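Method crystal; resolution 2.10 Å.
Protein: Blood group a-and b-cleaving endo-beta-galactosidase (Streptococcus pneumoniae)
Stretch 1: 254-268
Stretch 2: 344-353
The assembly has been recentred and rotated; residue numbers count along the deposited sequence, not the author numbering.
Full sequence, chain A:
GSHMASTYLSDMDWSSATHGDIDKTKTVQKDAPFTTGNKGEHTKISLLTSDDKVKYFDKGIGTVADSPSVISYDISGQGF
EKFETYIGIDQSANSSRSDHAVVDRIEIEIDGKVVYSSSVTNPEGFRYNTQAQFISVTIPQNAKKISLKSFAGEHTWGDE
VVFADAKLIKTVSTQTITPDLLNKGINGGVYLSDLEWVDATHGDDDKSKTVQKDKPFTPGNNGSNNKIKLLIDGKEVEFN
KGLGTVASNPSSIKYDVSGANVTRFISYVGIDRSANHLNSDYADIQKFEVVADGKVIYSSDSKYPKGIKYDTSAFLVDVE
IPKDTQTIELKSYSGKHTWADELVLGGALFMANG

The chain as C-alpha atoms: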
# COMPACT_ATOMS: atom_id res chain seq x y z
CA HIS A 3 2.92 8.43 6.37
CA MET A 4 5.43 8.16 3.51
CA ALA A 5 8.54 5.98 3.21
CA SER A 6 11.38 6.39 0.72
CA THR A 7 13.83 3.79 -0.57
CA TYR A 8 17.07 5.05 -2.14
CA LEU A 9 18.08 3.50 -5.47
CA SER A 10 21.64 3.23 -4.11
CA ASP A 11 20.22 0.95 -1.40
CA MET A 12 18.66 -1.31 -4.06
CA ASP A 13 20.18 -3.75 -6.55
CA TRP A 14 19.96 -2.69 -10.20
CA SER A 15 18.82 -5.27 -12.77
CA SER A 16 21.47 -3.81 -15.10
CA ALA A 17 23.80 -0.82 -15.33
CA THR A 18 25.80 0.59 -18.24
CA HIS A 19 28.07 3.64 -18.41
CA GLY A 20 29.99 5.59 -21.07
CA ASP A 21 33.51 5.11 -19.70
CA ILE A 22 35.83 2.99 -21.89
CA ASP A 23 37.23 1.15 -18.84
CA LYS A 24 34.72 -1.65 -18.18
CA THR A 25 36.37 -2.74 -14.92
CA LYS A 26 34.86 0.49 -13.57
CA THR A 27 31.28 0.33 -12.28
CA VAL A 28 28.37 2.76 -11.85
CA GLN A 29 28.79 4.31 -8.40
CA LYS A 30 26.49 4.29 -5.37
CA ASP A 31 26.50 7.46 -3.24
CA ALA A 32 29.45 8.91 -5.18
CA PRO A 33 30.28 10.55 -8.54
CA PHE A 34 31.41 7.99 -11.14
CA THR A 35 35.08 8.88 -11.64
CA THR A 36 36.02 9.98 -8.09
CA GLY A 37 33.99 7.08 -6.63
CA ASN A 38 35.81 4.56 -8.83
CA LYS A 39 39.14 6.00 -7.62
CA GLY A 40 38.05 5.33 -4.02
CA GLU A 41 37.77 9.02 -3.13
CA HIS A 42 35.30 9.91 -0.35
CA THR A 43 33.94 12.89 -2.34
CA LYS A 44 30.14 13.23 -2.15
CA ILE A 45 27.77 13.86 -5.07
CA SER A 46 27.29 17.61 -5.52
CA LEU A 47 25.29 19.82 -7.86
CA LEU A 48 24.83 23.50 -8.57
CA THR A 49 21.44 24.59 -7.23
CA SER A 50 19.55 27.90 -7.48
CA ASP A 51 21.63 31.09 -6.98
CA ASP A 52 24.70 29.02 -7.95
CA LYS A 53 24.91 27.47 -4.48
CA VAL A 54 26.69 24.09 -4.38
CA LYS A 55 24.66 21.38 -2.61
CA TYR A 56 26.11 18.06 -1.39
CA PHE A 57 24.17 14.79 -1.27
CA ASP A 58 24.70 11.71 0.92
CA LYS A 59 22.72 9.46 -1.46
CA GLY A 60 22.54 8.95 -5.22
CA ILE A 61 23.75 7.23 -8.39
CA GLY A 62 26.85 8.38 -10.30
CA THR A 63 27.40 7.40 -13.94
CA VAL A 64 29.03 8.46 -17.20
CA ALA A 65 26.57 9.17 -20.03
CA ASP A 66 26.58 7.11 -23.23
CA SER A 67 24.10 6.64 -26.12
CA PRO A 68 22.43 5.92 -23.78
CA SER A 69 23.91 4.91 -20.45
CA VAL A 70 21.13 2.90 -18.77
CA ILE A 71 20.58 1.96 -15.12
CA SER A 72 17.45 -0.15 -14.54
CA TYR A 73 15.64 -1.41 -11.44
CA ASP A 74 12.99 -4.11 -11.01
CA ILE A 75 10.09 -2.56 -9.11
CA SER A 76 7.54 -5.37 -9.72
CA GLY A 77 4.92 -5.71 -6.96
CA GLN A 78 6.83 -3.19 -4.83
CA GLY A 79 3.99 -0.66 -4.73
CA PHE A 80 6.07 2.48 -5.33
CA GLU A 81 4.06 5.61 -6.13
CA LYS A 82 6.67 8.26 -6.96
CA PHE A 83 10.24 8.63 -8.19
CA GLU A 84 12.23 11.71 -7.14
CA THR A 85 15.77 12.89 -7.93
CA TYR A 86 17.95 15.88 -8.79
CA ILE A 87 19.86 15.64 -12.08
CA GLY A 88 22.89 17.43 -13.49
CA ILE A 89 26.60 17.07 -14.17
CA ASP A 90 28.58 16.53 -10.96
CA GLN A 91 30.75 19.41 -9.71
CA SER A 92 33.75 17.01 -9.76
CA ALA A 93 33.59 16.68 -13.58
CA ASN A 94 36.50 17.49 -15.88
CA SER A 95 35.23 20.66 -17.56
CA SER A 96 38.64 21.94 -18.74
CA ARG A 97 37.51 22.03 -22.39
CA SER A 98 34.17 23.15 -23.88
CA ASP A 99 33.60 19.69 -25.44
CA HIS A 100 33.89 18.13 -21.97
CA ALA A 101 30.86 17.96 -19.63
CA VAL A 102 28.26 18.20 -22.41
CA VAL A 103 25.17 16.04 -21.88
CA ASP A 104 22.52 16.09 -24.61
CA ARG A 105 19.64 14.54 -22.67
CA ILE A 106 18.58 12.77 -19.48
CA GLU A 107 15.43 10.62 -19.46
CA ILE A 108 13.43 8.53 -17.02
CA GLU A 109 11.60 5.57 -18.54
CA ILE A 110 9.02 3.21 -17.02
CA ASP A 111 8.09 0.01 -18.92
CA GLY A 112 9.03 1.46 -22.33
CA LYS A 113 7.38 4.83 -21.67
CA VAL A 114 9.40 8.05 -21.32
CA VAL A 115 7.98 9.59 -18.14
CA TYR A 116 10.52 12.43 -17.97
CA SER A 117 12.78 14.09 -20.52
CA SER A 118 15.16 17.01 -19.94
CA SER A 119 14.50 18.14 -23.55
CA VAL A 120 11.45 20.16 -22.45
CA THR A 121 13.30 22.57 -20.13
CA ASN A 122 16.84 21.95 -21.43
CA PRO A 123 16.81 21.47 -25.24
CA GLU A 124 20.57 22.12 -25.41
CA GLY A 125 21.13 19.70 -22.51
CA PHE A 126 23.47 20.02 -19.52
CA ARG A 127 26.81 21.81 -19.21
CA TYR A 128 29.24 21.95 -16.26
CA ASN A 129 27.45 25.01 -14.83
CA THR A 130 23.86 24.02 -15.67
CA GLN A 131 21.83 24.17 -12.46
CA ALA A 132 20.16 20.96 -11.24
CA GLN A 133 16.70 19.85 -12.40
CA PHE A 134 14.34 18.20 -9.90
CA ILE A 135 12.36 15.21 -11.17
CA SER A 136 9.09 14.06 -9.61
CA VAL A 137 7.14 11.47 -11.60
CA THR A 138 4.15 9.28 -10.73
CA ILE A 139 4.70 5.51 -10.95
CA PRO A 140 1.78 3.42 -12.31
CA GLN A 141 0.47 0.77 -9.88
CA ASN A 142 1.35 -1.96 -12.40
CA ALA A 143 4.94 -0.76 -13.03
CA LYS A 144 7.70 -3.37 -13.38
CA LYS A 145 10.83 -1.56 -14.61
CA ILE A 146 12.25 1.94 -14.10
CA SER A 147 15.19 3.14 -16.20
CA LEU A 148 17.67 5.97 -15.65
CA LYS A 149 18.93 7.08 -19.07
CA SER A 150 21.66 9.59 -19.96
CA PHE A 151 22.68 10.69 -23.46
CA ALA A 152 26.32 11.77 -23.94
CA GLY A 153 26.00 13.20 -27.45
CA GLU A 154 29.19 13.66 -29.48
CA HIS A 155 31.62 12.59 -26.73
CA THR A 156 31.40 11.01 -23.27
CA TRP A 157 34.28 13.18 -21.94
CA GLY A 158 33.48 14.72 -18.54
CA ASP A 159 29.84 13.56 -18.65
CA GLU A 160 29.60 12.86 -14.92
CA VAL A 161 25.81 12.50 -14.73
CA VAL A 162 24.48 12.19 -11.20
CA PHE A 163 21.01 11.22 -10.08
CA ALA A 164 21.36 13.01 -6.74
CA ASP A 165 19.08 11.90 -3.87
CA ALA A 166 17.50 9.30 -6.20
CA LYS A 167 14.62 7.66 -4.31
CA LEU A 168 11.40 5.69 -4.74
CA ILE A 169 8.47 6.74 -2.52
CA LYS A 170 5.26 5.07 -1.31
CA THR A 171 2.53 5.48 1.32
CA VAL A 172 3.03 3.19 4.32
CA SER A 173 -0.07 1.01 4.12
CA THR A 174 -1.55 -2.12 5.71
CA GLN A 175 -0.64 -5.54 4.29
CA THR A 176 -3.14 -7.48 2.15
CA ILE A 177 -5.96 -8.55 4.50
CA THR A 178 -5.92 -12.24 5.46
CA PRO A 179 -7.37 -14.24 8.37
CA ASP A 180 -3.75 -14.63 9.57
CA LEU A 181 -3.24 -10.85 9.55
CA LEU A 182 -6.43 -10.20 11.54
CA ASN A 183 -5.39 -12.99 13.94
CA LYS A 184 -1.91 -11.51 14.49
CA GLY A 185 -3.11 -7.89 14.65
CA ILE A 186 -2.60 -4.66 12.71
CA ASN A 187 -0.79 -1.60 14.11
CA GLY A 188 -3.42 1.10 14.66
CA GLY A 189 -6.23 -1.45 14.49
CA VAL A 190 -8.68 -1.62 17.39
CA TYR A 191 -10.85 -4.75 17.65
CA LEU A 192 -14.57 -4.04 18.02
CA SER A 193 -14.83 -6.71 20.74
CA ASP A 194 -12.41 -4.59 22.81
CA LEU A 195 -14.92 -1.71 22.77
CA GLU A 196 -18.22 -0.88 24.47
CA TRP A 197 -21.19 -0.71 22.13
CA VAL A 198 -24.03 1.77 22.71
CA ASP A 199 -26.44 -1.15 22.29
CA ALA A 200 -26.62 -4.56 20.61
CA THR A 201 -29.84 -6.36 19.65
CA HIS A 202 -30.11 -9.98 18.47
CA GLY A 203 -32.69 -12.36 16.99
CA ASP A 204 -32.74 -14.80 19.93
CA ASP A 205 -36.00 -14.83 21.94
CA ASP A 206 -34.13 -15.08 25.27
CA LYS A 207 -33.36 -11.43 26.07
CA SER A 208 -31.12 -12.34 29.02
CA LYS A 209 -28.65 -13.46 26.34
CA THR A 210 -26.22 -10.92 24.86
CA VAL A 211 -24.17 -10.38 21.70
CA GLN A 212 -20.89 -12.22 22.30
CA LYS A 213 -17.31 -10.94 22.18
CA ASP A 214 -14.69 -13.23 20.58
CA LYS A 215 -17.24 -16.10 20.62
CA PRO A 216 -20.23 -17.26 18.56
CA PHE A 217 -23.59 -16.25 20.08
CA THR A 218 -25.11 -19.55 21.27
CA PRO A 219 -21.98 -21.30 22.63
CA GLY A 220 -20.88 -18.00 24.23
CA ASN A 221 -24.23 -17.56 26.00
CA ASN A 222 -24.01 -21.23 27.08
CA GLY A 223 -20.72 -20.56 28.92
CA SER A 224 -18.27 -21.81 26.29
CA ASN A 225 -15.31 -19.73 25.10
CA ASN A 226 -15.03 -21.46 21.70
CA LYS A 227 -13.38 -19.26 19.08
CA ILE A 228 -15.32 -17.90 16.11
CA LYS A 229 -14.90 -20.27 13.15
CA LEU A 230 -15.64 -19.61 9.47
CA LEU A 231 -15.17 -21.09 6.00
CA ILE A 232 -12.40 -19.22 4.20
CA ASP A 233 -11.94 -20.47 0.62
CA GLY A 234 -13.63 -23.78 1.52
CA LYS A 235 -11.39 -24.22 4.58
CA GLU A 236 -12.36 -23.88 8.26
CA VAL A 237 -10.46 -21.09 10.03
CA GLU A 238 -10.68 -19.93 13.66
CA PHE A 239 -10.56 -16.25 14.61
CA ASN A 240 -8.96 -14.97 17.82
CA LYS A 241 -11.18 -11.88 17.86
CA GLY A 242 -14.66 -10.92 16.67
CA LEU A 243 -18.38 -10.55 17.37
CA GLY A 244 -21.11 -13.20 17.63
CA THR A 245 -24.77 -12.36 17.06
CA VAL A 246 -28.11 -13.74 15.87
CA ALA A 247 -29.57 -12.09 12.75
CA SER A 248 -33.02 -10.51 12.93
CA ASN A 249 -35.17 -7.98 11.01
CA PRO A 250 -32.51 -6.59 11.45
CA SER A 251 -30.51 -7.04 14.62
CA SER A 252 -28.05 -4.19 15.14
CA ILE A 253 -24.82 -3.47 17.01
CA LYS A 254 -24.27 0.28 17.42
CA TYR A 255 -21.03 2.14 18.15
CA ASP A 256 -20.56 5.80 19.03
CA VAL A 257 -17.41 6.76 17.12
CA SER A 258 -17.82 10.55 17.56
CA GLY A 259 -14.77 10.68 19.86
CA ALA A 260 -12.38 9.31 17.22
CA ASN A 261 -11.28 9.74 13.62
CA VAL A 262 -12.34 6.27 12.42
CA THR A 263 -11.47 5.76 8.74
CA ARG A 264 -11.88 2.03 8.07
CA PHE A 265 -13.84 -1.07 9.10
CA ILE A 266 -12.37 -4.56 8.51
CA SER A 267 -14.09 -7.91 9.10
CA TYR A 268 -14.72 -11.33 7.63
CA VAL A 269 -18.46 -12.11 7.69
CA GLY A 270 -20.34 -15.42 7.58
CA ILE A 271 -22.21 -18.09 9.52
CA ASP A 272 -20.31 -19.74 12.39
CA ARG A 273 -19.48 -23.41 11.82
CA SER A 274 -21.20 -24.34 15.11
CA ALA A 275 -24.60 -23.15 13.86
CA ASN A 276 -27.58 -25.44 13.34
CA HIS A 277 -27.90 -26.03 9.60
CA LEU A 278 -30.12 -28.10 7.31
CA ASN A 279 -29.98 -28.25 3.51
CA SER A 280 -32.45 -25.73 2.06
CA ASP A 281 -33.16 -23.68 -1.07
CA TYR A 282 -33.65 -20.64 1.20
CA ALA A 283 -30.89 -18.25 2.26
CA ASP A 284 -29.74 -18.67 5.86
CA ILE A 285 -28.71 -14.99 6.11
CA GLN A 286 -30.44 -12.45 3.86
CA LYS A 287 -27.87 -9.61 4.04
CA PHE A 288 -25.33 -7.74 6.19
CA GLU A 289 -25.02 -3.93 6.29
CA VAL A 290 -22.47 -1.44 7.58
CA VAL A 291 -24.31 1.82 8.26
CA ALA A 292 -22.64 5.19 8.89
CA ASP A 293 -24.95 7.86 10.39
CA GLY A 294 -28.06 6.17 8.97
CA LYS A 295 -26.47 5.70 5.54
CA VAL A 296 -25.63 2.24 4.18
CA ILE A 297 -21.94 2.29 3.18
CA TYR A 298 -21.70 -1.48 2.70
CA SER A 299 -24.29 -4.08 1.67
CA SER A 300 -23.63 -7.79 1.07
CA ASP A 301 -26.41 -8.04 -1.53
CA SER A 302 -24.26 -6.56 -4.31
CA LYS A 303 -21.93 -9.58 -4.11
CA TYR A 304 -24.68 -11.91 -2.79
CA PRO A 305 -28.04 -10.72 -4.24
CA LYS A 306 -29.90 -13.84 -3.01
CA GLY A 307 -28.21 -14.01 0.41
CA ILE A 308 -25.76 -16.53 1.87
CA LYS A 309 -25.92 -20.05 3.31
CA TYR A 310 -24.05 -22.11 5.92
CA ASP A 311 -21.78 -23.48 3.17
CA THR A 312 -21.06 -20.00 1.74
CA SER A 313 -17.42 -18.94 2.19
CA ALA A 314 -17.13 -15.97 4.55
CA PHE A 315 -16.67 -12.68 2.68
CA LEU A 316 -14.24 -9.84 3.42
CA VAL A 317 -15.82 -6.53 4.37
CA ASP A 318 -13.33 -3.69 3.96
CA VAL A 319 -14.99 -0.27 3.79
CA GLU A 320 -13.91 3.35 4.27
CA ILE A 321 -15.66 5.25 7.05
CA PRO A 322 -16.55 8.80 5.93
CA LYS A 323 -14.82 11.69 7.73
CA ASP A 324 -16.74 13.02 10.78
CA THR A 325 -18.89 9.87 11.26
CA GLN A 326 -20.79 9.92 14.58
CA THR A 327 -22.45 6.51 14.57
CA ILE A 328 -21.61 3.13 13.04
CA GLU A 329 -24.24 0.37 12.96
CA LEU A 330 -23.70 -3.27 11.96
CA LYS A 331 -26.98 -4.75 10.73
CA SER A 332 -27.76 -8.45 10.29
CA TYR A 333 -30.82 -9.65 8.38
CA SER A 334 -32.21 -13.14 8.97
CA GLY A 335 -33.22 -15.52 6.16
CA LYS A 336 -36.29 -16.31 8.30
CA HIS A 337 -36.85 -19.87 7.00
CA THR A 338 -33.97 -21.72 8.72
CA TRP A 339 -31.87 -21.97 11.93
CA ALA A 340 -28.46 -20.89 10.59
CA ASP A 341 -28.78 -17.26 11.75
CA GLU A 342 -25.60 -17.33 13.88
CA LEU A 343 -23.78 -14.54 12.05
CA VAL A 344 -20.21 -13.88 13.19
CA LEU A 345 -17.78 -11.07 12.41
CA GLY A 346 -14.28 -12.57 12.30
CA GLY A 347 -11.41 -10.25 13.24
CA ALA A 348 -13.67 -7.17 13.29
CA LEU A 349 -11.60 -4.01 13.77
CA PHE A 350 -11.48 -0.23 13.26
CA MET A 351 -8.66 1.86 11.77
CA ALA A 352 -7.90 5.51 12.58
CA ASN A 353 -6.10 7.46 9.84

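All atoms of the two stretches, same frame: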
# COMPACT_ATOMS: atom_id res chain seq x y z
N LYS A 254 -24.51 -1.15 17.64
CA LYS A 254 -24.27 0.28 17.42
C LYS A 254 -23.06 0.79 18.21
O LYS A 254 -22.94 0.54 19.41
CB LYS A 254 -25.52 1.09 17.77
CG LYS A 254 -25.38 2.60 17.55
CD LYS A 254 -26.74 3.29 17.44
CE LYS A 254 -27.28 3.70 18.79
NZ LYS A 254 -28.55 4.47 18.64
N TYR A 255 -22.19 1.52 17.52
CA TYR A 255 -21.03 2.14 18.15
C TYR A 255 -21.06 3.66 17.98
O TYR A 255 -21.36 4.17 16.90
CB TYR A 255 -19.73 1.58 17.57
CG TYR A 255 -19.52 0.12 17.89
CD1 TYR A 255 -18.90 -0.27 19.08
CD2 TYR A 255 -19.95 -0.87 17.01
CE1 TYR A 255 -18.71 -1.62 19.38
CE2 TYR A 255 -19.77 -2.21 17.30
CZ TYR A 255 -19.15 -2.58 18.48
OH TYR A 255 -18.97 -3.92 18.76
N ASP A 256 -20.76 4.36 19.07
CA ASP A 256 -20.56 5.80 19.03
C ASP A 256 -19.09 6.06 18.76
O ASP A 256 -18.24 5.86 19.63
CB ASP A 256 -21.00 6.43 20.36
CG ASP A 256 -20.79 7.94 20.41
OD1 ASP A 256 -20.49 8.56 19.37
OD2 ASP A 256 -20.93 8.51 21.51
N VAL A 257 -18.79 6.50 17.54
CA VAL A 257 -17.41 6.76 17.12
C VAL A 257 -17.10 8.26 17.00
O VAL A 257 -16.11 8.66 16.39
CB VAL A 257 -17.04 6.02 15.80
CG1 VAL A 257 -17.04 4.51 16.01
CG2 VAL A 257 -17.96 6.42 14.65
N SER A 258 -17.96 9.09 17.61
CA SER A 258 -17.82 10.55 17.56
C SER A 258 -16.52 11.04 18.18
O SER A 258 -15.98 12.07 17.76
CB SER A 258 -19.00 11.21 18.27
OG SER A 258 -19.03 10.87 19.65
N GLY A 259 -16.00 10.30 19.16
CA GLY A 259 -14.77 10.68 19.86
C GLY A 259 -13.48 10.31 19.16
O GLY A 259 -12.40 10.53 19.70
N ALA A 260 -13.57 9.74 17.96
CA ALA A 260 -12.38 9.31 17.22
C ALA A 260 -12.51 9.50 15.72
O ALA A 260 -13.61 9.57 15.17
CB ALA A 260 -12.05 7.86 17.54
N ASN A 261 -11.36 9.58 15.06
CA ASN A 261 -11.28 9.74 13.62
C ASN A 261 -11.18 8.37 12.92
O ASN A 261 -10.15 8.03 12.33
CB ASN A 261 -10.09 10.65 13.27
CG ASN A 261 -9.96 10.91 11.78
OD1 ASN A 261 -10.96 10.97 11.06
ND2 ASN A 261 -8.73 11.07 11.32
N VAL A 262 -12.26 7.61 13.00
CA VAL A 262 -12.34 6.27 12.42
C VAL A 262 -12.43 6.37 10.90
O VAL A 262 -13.29 7.07 10.37
CB VAL A 262 -13.55 5.46 12.98
CG1 VAL A 262 -13.62 4.08 12.35
CG2 VAL A 262 -13.46 5.35 14.50
N THR A 263 -11.55 5.66 10.20
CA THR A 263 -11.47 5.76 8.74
C THR A 263 -11.79 4.47 8.00
O THR A 263 -12.01 4.49 6.79
CB THR A 263 -10.08 6.24 8.29
OG1 THR A 263 -9.08 5.35 8.81
CG2 THR A 263 -9.80 7.66 8.78
N ARG A 264 -11.81 3.34 8.71
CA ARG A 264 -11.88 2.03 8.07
C ARG A 264 -12.49 0.97 8.98
O ARG A 264 -12.24 0.96 10.19
CB ARG A 264 -10.47 1.62 7.65
CG ARG A 264 -10.37 0.63 6.49
CD ARG A 264 -8.90 0.40 6.15
NE ARG A 264 -8.69 -0.70 5.22
CZ ARG A 264 -7.51 -1.26 4.97
NH1 ARG A 264 -6.42 -0.84 5.60
NH2 ARG A 264 -7.42 -2.26 4.10
N PHE A 265 -13.30 0.09 8.39
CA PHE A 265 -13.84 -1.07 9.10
C PHE A 265 -13.46 -2.35 8.36
O PHE A 265 -13.71 -2.48 7.16
CB PHE A 265 -15.36 -0.96 9.26
CG PHE A 265 -16.03 -2.23 9.74
CD1 PHE A 265 -15.89 -2.64 11.07
CD2 PHE A 265 -16.79 -3.00 8.87
CE1 PHE A 265 -16.50 -3.81 11.52
CE2 PHE A 265 -17.40 -4.17 9.31
CZ PHE A 265 -17.25 -4.58 10.64
N ILE A 266 -12.84 -3.29 9.09
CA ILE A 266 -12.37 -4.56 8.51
C ILE A 266 -12.95 -5.75 9.26
O ILE A 266 -12.78 -5.86 10.48
CB ILE A 266 -10.82 -4.70 8.58
CG1 ILE A 266 -10.11 -3.38 8.26
CG2 ILE A 266 -10.34 -5.87 7.69
CD1 ILE A 266 -10.16 -3.00 6.83
N SER A 267 -13.59 -6.66 8.53
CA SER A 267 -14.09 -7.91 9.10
C SER A 267 -14.43 -8.95 8.04
O SER A 267 -14.95 -8.62 6.97
CB SER A 267 -15.33 -7.65 9.96
OG SER A 267 -15.71 -8.82 10.66
N TYR A 268 -14.14 -10.21 8.35
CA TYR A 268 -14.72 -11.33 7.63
C TYR A 268 -16.12 -11.59 8.19
O TYR A 268 -16.35 -11.44 9.39
CB TYR A 268 -13.84 -12.58 7.74
CG TYR A 268 -12.60 -12.48 6.88
CD1 TYR A 268 -12.64 -12.81 5.52
CD2 TYR A 268 -11.41 -12.03 7.42
CE1 TYR A 268 -11.50 -12.70 4.73
CE2 TYR A 268 -10.26 -11.91 6.64
CZ TYR A 268 -10.32 -12.25 5.30
OH TYR A 268 -9.18 -12.14 4.53
N VAL A 344 -21.41 -14.30 12.46
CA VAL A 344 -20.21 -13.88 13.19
C VAL A 344 -19.35 -12.93 12.36
O VAL A 344 -19.27 -13.05 11.13
CB VAL A 344 -19.36 -15.09 13.70
CG1 VAL A 344 -20.07 -15.80 14.84
CG2 VAL A 344 -19.04 -16.06 12.57
N LEU A 345 -18.71 -11.99 13.04
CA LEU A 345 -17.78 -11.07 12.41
C LEU A 345 -16.37 -11.44 12.87
O LEU A 345 -15.99 -11.16 14.00
CB LEU A 345 -18.13 -9.62 12.78
CG LEU A 345 -19.59 -9.16 12.58
CD1 LEU A 345 -19.80 -7.77 13.14
CD2 LEU A 345 -20.00 -9.21 11.12
N GLY A 346 -15.62 -12.08 11.98
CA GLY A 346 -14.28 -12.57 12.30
C GLY A 346 -13.20 -11.52 12.13
O GLY A 346 -12.97 -11.02 11.03
N GLY A 347 -12.54 -11.19 13.24
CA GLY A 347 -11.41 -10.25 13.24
C GLY A 347 -11.82 -8.79 13.16
O GLY A 347 -10.98 -7.93 12.88
N ALA A 348 -13.09 -8.51 13.44
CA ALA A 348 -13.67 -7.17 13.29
C ALA A 348 -12.87 -6.08 14.00
O ALA A 348 -12.68 -6.14 15.21
CB ALA A 348 -15.12 -7.16 13.76
N LEU A 349 -12.41 -5.10 13.23
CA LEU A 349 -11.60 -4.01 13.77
C LEU A 349 -11.84 -2.66 13.08
O LEU A 349 -12.38 -2.60 11.97
CB LEU A 349 -10.11 -4.39 13.75
CG LEU A 349 -9.35 -4.62 12.44
CD1 LEU A 349 -8.94 -3.30 11.79
CD2 LEU A 349 -8.12 -5.48 12.69
N PHE A 350 -11.45 -1.59 13.78
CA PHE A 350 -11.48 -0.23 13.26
C PHE A 350 -10.07 0.29 13.02
O PHE A 350 -9.14 -0.06 13.75
CB PHE A 350 -12.17 0.72 14.25
CG PHE A 350 -13.68 0.63 14.27
CD1 PHE A 350 -14.41 0.54 13.08
CD2 PHE A 350 -14.37 0.69 15.47
CE1 PHE A 350 -15.80 0.48 13.11
CE2 PHE A 350 -15.76 0.63 15.51
CZ PHE A 350 -16.48 0.53 14.32
N MET A 351 -9.91 1.13 12.00
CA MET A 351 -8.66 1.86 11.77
C MET A 351 -8.88 3.36 11.95
O MET A 351 -9.95 3.88 11.63
CB MET A 351 -8.11 1.60 10.36
CG MET A 351 -7.80 0.14 10.03
SD MET A 351 -6.33 -0.53 10.84
CE MET A 351 -5.04 0.52 10.16
N ALA A 352 -7.87 4.05 12.47
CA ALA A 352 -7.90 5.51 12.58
C ALA A 352 -6.74 6.13 11.80
O ALA A 352 -5.57 5.95 12.14
CB ALA A 352 -7.86 5.96 14.04
N ASN A 353 -7.08 6.86 10.74
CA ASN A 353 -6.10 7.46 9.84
C ASN A 353 -6.19 8.98 9.84
O ASN A 353 -5.19 9.68 9.68
CB ASN A 353 -6.28 6.90 8.43
CG ASN A 353 -5.24 7.42 7.45
OD1 ASN A 353 -5.58 8.06 6.45
ND2 ASN A 353 -3.97 7.15 7.72

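Two antiparallel strands, one through R264 to Y268 and one through L349 to M351, lie edge to edge, and backbone hydrogen bonds join them. I266 and L349 bond in both directions, I266 N to L349 O at 3.0 Å and L349 N to I266 O at 2.9 Å. Toward one end, M351 N donates to R264 O (3.0 Å) while T263 N reaches M351 O (2.8 Å). At the other, Y268 N meets G346 O at 3.0 Å and G346 N meets Y268 O at 2.8 Å. Between the I266-L349 pair and the Y268-G346 pair the register slips by one residue, a beta bulge beside the corner at G346 and G347.

The main bump is F350, which buries more surface than any other residue here. Its ring enters a hollow lined by V262, F265, V257 and Y255: CE1 lies 3.7 Å from F265 CD1, CD1 lies 3.7 Å from V262 CG1, and CE2 lies 4.1 Å from V257 CG1. The F265 and F350 rings meet obliquely, with planes at 58°, and the flat F350 side chain fills the space between V262 and F265. Small A348 suits its place beside F265, its CB 4.3 Å from F265 CE1.

R264, I266, L349 and M351 share the opposite face. I266 CG1 touches L349 CD1 at 3.7 Å, an apolar contact between two branched side chains, while the CB atoms of R264 and M351 sit 3.6 Å apart. The R264 guanidinium is hydrogen-bonded elsewhere in the structure, and its CB lies beside M351.

At the bulge, compactness is the rule. S267 OG tucks 3.3 Å from L345 CB and 3.6 Å from A348 CB, its polarity satisfied by a 3.0 Å hydrogen bond to Y268 O. G347 has a positive phi, which favours glycine.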